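Local coordinates for protein YcaO (Methanopyrus kandleri, PDB 6CIB) that binds ATP-type nucleotides and magnesium and probably catalyses ATP-dependent thioamidation of a peptide backbone, as a member of the YcaO family, at residues V80-I91 with D336-V346. Numbering follows the deposited sequence.
Sequences VERAAAEPREEI and DLTLENLDVPV. With MG (magnesium ion), chain H; ADP (adenosine-5'-diphosphate), chain G.
Arg88 reaches the backbone of Leu337 and Thr338 with its guanidinium. NH2 gives a short bond to Leu337 O (2.7 Å, N-H...O angle 148°), meeting that oxygen from above the carbonyl plane, and another to Ala84 O (2.8 Å), lying in the carbonyl plane on a lone pair. One nitrogen thus joins the last turn of helix 68-85 to the loop. NH1 makes a weak bond to Thr338 O, backed by a water that accepts from NH1 and donates to the same carbonyl. Leu339 CD2 lies over one guanidinium face, toward its rim, 3.6 Å from Arg88 NE. Truncating Arg88 to alanine would probably leave Leu337 O and Ala84 O without their shared donor and Leu339 CD2 without the flat group it covers. The loop is the turn of a beta hairpin, linking antiparallel neighbours 332-336 and 346-351 in the sheet of the YcaO domain. Asp336 OD1 closes an Asx turn by accepting from Thr338 N, and also takes Thr338 OG1. Apolar contacts seat the helix on this hairpin. Ala84 CB lies against Val346 CG2 (3.8 Å), while Leu339 CD1 reaches Ala84 CA. CG1 of Val80, anti to the backbone N (chi1 168°), is thereby aimed at the loop and meets Val344 CG1 tip to tip at 3.8 Å; Leu28 also touches both valines. Farther along, the side chains of Ile91 and Leu337 cross at about a right angle, CD1 against CD2. Glu81 CB brushes Val346 CG1, but its carboxylate leads away to the nucleotide site, where OE2 binds magnesium (2.6 Å), which Leu148 O also ligates.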
ATOM      1  N   VAL A  80      10.636   1.799   9.676  1.00 26.70           N
ATOM      2  CA  VAL A  80      10.656   0.585  10.503  1.00 27.56           C
ATOM      3  C   VAL A  80      10.329  -0.667   9.671  1.00 28.84           C
ATOM      4  O   VAL A  80      11.070  -1.653   9.734  1.00 28.36           O
ATOM      5  CB  VAL A  80       9.736   0.699  11.753  1.00 27.08           C
ATOM      6  CG1 VAL A  80       9.543  -0.656  12.428  1.00 27.31           C
ATOM      7  CG2 VAL A  80      10.322   1.670  12.774  1.00 27.37           C
ATOM      8  N   GLU A  81       9.246  -0.612   8.883  1.00 29.96           N
ATOM      9  CA  GLU A  81       8.865  -1.737   8.035  1.00 30.43           C
ATOM     10  C   GLU A  81       9.972  -2.117   7.044  1.00 29.99           C
ATOM     11  O   GLU A  81      10.197  -3.303   6.808  1.00 30.06           O
ATOM     12  CB  GLU A  81       7.508  -1.512   7.329  1.00 30.91           C
ATOM     13  CG  GLU A  81       7.525  -0.550   6.155  1.00 30.47           C
ATOM     14  CD  GLU A  81       6.246  -0.557   5.343  1.00 31.51           C
ATOM     15  OE1 GLU A  81       5.164  -0.360   5.922  1.00 30.10           O
ATOM     16  OE2 GLU A  81       6.320  -0.733   4.106  1.00 31.55           O
ATOM     17  N   ARG A  82      10.663  -1.117   6.488  1.00 30.13           N
ATOM     18  CA  ARG A  82      11.755  -1.367   5.543  1.00 31.68           C
ATOM     19  C   ARG A  82      12.957  -2.050   6.203  1.00 30.99           C
ATOM     20  O   ARG A  82      13.559  -2.943   5.605  1.00 31.70           O
ATOM     21  CB  ARG A  82      12.168  -0.089   4.794  1.00 34.75           C
ATOM     22  CG  ARG A  82      11.123   0.438   3.813  1.00 37.90           C
ATOM     23  CD  ARG A  82      10.863  -0.510   2.644  1.00 43.33           C
ATOM     24  NE  ARG A  82      11.973  -0.502   1.680  1.00 49.80           N
ATOM     25  CZ  ARG A  82      12.061   0.318   0.634  1.00 49.35           C
ATOM     26  NH1 ARG A  82      11.100   1.201   0.391  1.00 52.64           N
ATOM     27  NH2 ARG A  82      13.109   0.250  -0.173  1.00 53.81           N
ATOM     28  N   ALA A  83      13.283  -1.652   7.433  1.00 30.04           N
ATOM     29  CA  ALA A  83      14.342  -2.320   8.200  1.00 30.10           C
ATOM     30  C   ALA A  83      13.962  -3.763   8.543  1.00 30.55           C
ATOM     31  O   ALA A  83      14.791  -4.669   8.443  1.00 30.51           O
ATOM     32  CB  ALA A  83      14.677  -1.536   9.453  1.00 28.94           C
ATOM     33  N   ALA A  84      12.699  -3.968   8.921  1.00 29.92           N
ATOM     34  CA  ALA A  84      12.163  -5.301   9.208  1.00 29.91           C
ATOM     35  C   ALA A  84      12.172  -6.233   7.993  1.00 28.62           C
ATOM     36  O   ALA A  84      12.377  -7.437   8.144  1.00 30.92           O
ATOM     37  CB  ALA A  84      10.758  -5.192   9.776  1.00 30.00           C
ATOM     38  N   ALA A  85      11.960  -5.665   6.806  1.00 27.26           N
ATOM     39  CA  ALA A  85      11.888  -6.410   5.553  1.00 26.75           C
ATOM     40  C   ALA A  85      13.245  -6.853   5.009  1.00 27.71           C
ATOM     41  O   ALA A  85      13.299  -7.697   4.108  1.00 27.63           O
ATOM     42  CB  ALA A  85      11.159  -5.593   4.492  1.00 26.10           C
ATOM     43  N   GLU A  86      14.326  -6.266   5.526  1.00 27.59           N
ATOM     44  CA  GLU A  86      15.675  -6.659   5.128  1.00 29.66           C
ATOM     45  C   GLU A  86      15.914  -8.138   5.473  1.00 31.62           C
ATOM     46  O   GLU A  86      15.487  -8.596   6.547  1.00 32.11           O
ATOM     47  CB  GLU A  86      16.732  -5.730   5.752  1.00 29.47           C
ATOM     48  CG  GLU A  86      16.785  -4.369   5.069  1.00 29.32           C
ATOM     49  CD  GLU A  86      17.740  -3.361   5.706  1.00 30.10           C
ATOM     50  OE1 GLU A  86      18.459  -3.674   6.682  1.00 29.98           O
ATOM     51  OE2 GLU A  86      17.773  -2.228   5.197  1.00 31.26           O
ATOM     52  N   PRO A  87      16.551  -8.898   4.549  1.00 32.63           N
ATOM     53  CA  PRO A  87      16.779 -10.338   4.725  1.00 33.79           C
ATOM     54  C   PRO A  87      17.333 -10.695   6.094  1.00 34.79           C
ATOM     55  O   PRO A  87      18.258 -10.042   6.584  1.00 34.85           O
ATOM     56  CB  PRO A  87      17.792 -10.668   3.633  1.00 33.86           C
ATOM     57  CG  PRO A  87      17.464  -9.710   2.553  1.00 34.50           C
ATOM     58  CD  PRO A  87      17.052  -8.433   3.239  1.00 33.53           C
ATOM     59  N   ARG A  88      16.739 -11.712   6.709  1.00 36.27           N
ATOM     60  CA  ARG A  88      17.111 -12.108   8.047  1.00 39.36           C
ATOM     61  C   ARG A  88      17.276 -13.618   8.068  1.00 40.95           C
ATOM     62  O   ARG A  88      16.298 -14.370   7.920  1.00 39.88           O
ATOM     63  CB  ARG A  88      16.058 -11.641   9.050  1.00 40.57           C
ATOM     64  CG  ARG A  88      16.618 -10.804  10.185  1.00 41.61           C
ATOM     65  CD  ARG A  88      15.542 -10.502  11.213  1.00 42.05           C
ATOM     66  NE  ARG A  88      14.451  -9.720  10.638  1.00 43.47           N
ATOM     67  CZ  ARG A  88      13.188  -9.754  11.049  1.00 43.49           C
ATOM     68  NH1 ARG A  88      12.817 -10.539  12.050  1.00 45.36           N
ATOM     69  NH2 ARG A  88      12.284  -8.995  10.447  1.00 44.80           N
ATOM     70  N   GLU A  89      18.529 -14.047   8.229  1.00 41.62           N
ATOM     71  CA  GLU A  89      18.904 -15.465   8.226  1.00 44.42           C
ATOM     72  C   GLU A  89      18.267 -16.225   9.396  1.00 44.01           C
ATOM     73  O   GLU A  89      17.984 -17.417   9.279  1.00 43.93           O
ATOM     74  CB  GLU A  89      20.433 -15.599   8.225  1.00 44.90           C
ATOM     75  CG  GLU A  89      20.982 -16.958   7.813  1.00 47.40           C
ATOM     76  CD  GLU A  89      20.634 -17.389   6.392  1.00 47.83           C
ATOM     77  OE1 GLU A  89      20.641 -16.568   5.448  1.00 49.23           O
ATOM     78  OE2 GLU A  89      20.369 -18.587   6.218  1.00 50.27           O
ATOM     79  N   GLU A  90      18.029 -15.503  10.493  1.00 46.78           N
ATOM     80  CA  GLU A  90      17.294 -15.972  11.676  1.00 52.38           C
ATOM     81  C   GLU A  90      16.032 -16.778  11.355  1.00 52.27           C
ATOM     82  O   GLU A  90      15.784 -17.816  11.977  1.00 53.21           O
ATOM     83  CB  GLU A  90      16.884 -14.773  12.542  1.00 59.25           C
ATOM     84  CG  GLU A  90      18.017 -14.065  13.268  1.00 69.92           C
ATOM     85  CD  GLU A  90      18.364 -14.723  14.594  1.00 76.19           C
ATOM     86  OE1 GLU A  90      17.938 -14.198  15.648  1.00 78.78           O
ATOM     87  OE2 GLU A  90      19.055 -15.769  14.584  1.00 79.36           O
ATOM     88  N   ILE A  91      15.248 -16.291  10.390  1.00 47.10           N
ATOM     89  CA  ILE A  91      13.929 -16.857  10.086  1.00 44.31           C
ATOM     90  C   ILE A  91      13.870 -17.573   8.736  1.00 43.69           C
ATOM     91  O   ILE A  91      12.793 -17.973   8.299  1.00 45.39           O
ATOM     92  CB  ILE A  91      12.786 -15.806  10.219  1.00 42.83           C
ATOM     93  CG1 ILE A  91      12.980 -14.640   9.221  1.00 41.87           C
ATOM     94  CG2 ILE A  91      12.649 -15.347  11.673  1.00 40.73           C
ATOM     95  CD1 ILE A  91      11.794 -13.709   9.072  1.00 41.67           C
ATOM     96  N   ASP A 336       5.189 -13.112   9.681  1.00 31.32           N
ATOM     97  CA  ASP A 336       5.626 -12.248  10.776  1.00 32.75           C
ATOM     98  C   ASP A 336       7.041 -11.719  10.512  1.00 33.69           C
ATOM     99  O   ASP A 336       7.965 -12.502  10.281  1.00 31.94           O
ATOM    100  CB  ASP A 336       5.591 -13.045  12.085  1.00 34.02           C
ATOM    101  CG  ASP A 336       5.679 -12.167  13.328  1.00 37.31           C
ATOM    102  OD1 ASP A 336       5.982 -10.959  13.235  1.00 40.11           O
ATOM    103  OD2 ASP A 336       5.443 -12.701  14.429  1.00 39.81           O
ATOM    104  N   LEU A 337       7.199 -10.391  10.544  1.00 33.20           N
ATOM    105  CA  LEU A 337       8.509  -9.755  10.343  1.00 31.98           C
ATOM    106  C   LEU A 337       8.967  -8.871  11.509  1.00 32.08           C
ATOM    107  O   LEU A 337       9.936  -8.116  11.379  1.00 32.50           O
ATOM    108  CB  LEU A 337       8.543  -8.973   9.013  1.00 30.84           C
ATOM    109  CG  LEU A 337       8.604  -9.802   7.719  1.00 31.16           C
ATOM    110  CD1 LEU A 337       8.473  -8.916   6.489  1.00 29.63           C
ATOM    111  CD2 LEU A 337       9.881 -10.627   7.641  1.00 31.12           C
ATOM    112  N   THR A 338       8.266  -8.971  12.634  1.00 32.04           N
ATOM    113  CA  THR A 338       8.613  -8.284  13.875  1.00 34.75           C
ATOM    114  C   THR A 338      10.083  -8.541  14.219  1.00 36.25           C
ATOM    115  O   THR A 338      10.517  -9.679  14.300  1.00 35.72           O
ATOM    116  CB  THR A 338       7.696  -8.756  15.027  1.00 35.55           C
ATOM    117  OG1 THR A 338       6.323  -8.597  14.632  1.00 37.17           O
ATOM    118  CG2 THR A 338       7.956  -7.973  16.324  1.00 33.91           C
ATOM    119  N   LEU A 339      10.851  -7.468  14.361  1.00 39.99           N
ATOM    120  CA  LEU A 339      12.233  -7.575  14.825  1.00 44.70           C
ATOM    121  C   LEU A 339      12.234  -7.831  16.324  1.00 47.55           C
ATOM    122  O   LEU A 339      11.416  -7.271  17.046  1.00 48.30           O
ATOM    123  CB  LEU A 339      13.027  -6.306  14.485  1.00 44.15           C
ATOM    124  CG  LEU A 339      13.489  -6.122  13.038  1.00 43.34           C
ATOM    125  CD1 LEU A 339      13.655  -4.646  12.714  1.00 44.03           C
ATOM    126  CD2 LEU A 339      14.779  -6.882  12.767  1.00 43.35           C
ATOM    127  N   GLU A 340      13.133  -8.703  16.775  1.00 54.34           N
ATOM    128  CA  GLU A 340      13.265  -9.040  18.198  1.00 60.28           C
ATOM    129  C   GLU A 340      13.592  -7.812  19.058  1.00 60.00           C
ATOM    130  O   GLU A 340      12.927  -7.570  20.065  1.00 59.95           O
ATOM    131  CB  GLU A 340      14.311 -10.148  18.404  1.00 66.20           C
ATOM    132  CG  GLU A 340      13.978 -11.469  17.711  1.00 72.14           C
ATOM    133  CD  GLU A 340      15.118 -12.483  17.731  1.00 77.70           C
ATOM    134  OE1 GLU A 340      16.306 -12.088  17.808  1.00 79.87           O
ATOM    135  OE2 GLU A 340      14.821 -13.695  17.658  1.00 79.59           O
ATOM    136  N   ASN A 341      14.592  -7.034  18.636  1.00 62.40           N
ATOM    137  CA  ASN A 341      15.038  -5.842  19.369  1.00 65.23           C
ATOM    138  C   ASN A 341      13.986  -4.721  19.381  1.00 65.27           C
ATOM    139  O   ASN A 341      13.578  -4.270  20.460  1.00 63.41           O
ATOM    140  CB  ASN A 341      16.408  -5.346  18.868  1.00 68.95           C
ATOM    141  CG  ASN A 341      16.431  -5.072  17.371  1.00 73.73           C
ATOM    142  OD1 ASN A 341      16.243  -5.976  16.553  1.00 75.97           O
ATOM    143  ND2 ASN A 341      16.671  -3.817  17.006  1.00 76.60           N
ATOM    144  N   LEU A 342      13.539  -4.291  18.198  1.00 62.31           N
ATOM    145  CA  LEU A 342      12.418  -3.357  18.083  1.00 59.91           C
ATOM    146  C   LEU A 342      11.138  -4.148  18.258  1.00 59.54           C
ATOM    147  O   LEU A 342      10.764  -4.926  17.379  1.00 64.93           O
ATOM    148  CB  LEU A 342      12.378  -2.683  16.705  1.00 58.41           C
ATOM    149  CG  LEU A 342      13.557  -2.005  16.016  1.00 57.28           C
ATOM    150  CD1 LEU A 342      13.096  -1.537  14.651  1.00 57.29           C
ATOM    151  CD2 LEU A 342      14.062  -0.826  16.820  1.00 56.96           C
ATOM    152  N   ASP A 343      10.456  -3.960  19.378  1.00 56.12           N
ATOM    153  CA  ASP A 343       9.184  -4.647  19.589  1.00 54.61           C
ATOM    154  C   ASP A 343       8.049  -3.944  18.817  1.00 48.98           C
ATOM    155  O   ASP A 343       7.127  -3.377  19.409  1.00 51.39           O
ATOM    156  CB  ASP A 343       8.886  -4.789  21.090  1.00 58.28           C
ATOM    157  CG  ASP A 343       7.798  -5.807  21.378  1.00 60.74           C
ATOM    158  OD1 ASP A 343       7.887  -6.951  20.877  1.00 61.14           O
ATOM    159  OD2 ASP A 343       6.851  -5.457  22.114  1.00 66.73           O
ATOM    160  N   VAL A 344       8.157  -3.959  17.486  1.00 43.39           N
ATOM    161  CA  VAL A 344       7.183  -3.313  16.598  1.00 38.34           C
ATOM    162  C   VAL A 344       6.627  -4.372  15.655  1.00 34.73           C
ATOM    163  O   VAL A 344       7.383  -4.947  14.871  1.00 34.66           O
ATOM    164  CB  VAL A 344       7.795  -2.165  15.754  1.00 38.75           C
ATOM    165  CG1 VAL A 344       6.730  -1.522  14.876  1.00 36.58           C
ATOM    166  CG2 VAL A 344       8.467  -1.117  16.634  1.00 39.12           C
ATOM    167  N   PRO A 345       5.310  -4.638  15.734  1.00 32.62           N
ATOM    168  CA  PRO A 345       4.673  -5.576  14.807  1.00 30.81           C
ATOM    169  C   PRO A 345       4.835  -5.151  13.347  1.00 29.81           C
ATOM    170  O   PRO A 345       4.440  -4.043  12.974  1.00 29.39           O
ATOM    171  CB  PRO A 345       3.195  -5.538  15.224  1.00 31.71           C
ATOM    172  CG  PRO A 345       3.218  -5.130  16.659  1.00 31.50           C
ATOM    173  CD  PRO A 345       4.380  -4.188  16.789  1.00 31.87           C
ATOM    174  N   VAL A 346       5.464  -6.019  12.553  1.00 29.43           N
ATOM    175  CA  VAL A 346       5.565  -5.849  11.094  1.00 29.14           C
ATOM    176  C   VAL A 346       5.148  -7.168  10.463  1.00 29.70           C
ATOM    177  O   VAL A 346       5.497  -8.243  10.971  1.00 30.31           O
ATOM    178  CB  VAL A 346       7.002  -5.449  10.614  1.00 28.73           C
ATOM    179  CG1 VAL A 346       7.057  -5.274   9.091  1.00 27.25           C
ATOM    180  CG2 VAL A 346       7.468  -4.164  11.289  1.00 26.88           C
TER
HETATM  181 MG    MG H 402       3.807  -0.500   3.518  1.00 40.22          MG
HETATM  182  PB  ADP G 401       0.859   3.322   3.389  1.00 48.27           P
HETATM  183  O1B ADP G 401       0.805   2.057   4.221  1.00 47.80           O
HETATM  184  O2B ADP G 401      -0.171   3.387   2.279  1.00 51.35           O
HETATM  185  O3B ADP G 401       2.243   3.749   2.961  1.00 47.98           O
HETATM  186  PA  ADP G 401       1.015   5.336   5.473  1.00 35.77           P
HETATM  187  O1A ADP G 401      -0.118   5.890   6.294  1.00 38.83           O
HETATM  188  O2A ADP G 401       1.903   6.335   4.780  1.00 36.77           O
HETATM  189  O3A ADP G 401       0.265   4.433   4.393  1.00 43.46           O
HETATM  190  O5' ADP G 401       1.879   4.362   6.415  1.00 34.06           O
HETATM  191  C5' ADP G 401       3.264   4.009   6.245  1.00 32.69           C
HETATM  192  C4' ADP G 401       3.628   2.896   7.245  1.00 32.14           C
HETATM  193  O4' ADP G 401       3.398   3.349   8.588  1.00 32.12           O
HETATM  194  C3' ADP G 401       2.765   1.638   7.104  1.00 31.59           C
HETATM  195  O3' ADP G 401       3.518   0.480   7.515  1.00 30.75           O
HETATM  196  C2' ADP G 401       1.634   1.871   8.089  1.00 30.68           C
HETATM  197  O2' ADP G 401       1.006   0.660   8.500  1.00 30.03           O
HETATM  198  C1' ADP G 401       2.354   2.590   9.225  1.00 30.41           C
HETATM  199  N9  ADP G 401       1.485   3.521   9.979  1.00 30.40           N
HETATM  200  C8  ADP G 401       0.889   4.617   9.473  1.00 30.89           C
HETATM  201  N7  ADP G 401       0.160   5.250  10.420  1.00 30.60           N
HETATM  202  C5  ADP G 401       0.303   4.571  11.563  1.00 30.09           C
HETATM  203  C6  ADP G 401      -0.200   4.719  12.949  1.00 29.63           C
HETATM  204  N6  ADP G 401      -1.009   5.755  13.277  1.00 28.92           N
HETATM  205  N1  ADP G 401       0.176   3.783  13.855  1.00 30.61           N
HETATM  206  C2  ADP G 401       0.985   2.744  13.533  1.00 30.88           C
HETATM  207  N3  ADP G 401       1.483   2.556  12.290  1.00 30.55           N
HETATM  208  C4  ADP G 401       1.182   3.426  11.278  1.00 30.28           C
HETATM  209  O   HOH W   1      10.335 -11.794  12.496  1.00 52.24           O
HETATM  210  O   HOH W   2       1.638  -0.378   3.992  1.00 32.94           O
HETATM  211  O   HOH W   3       4.244   1.655   3.015  1.00 34.55           O
HETATM  212  O   HOH W   4       4.174  -1.300   1.486  1.00 25.81           O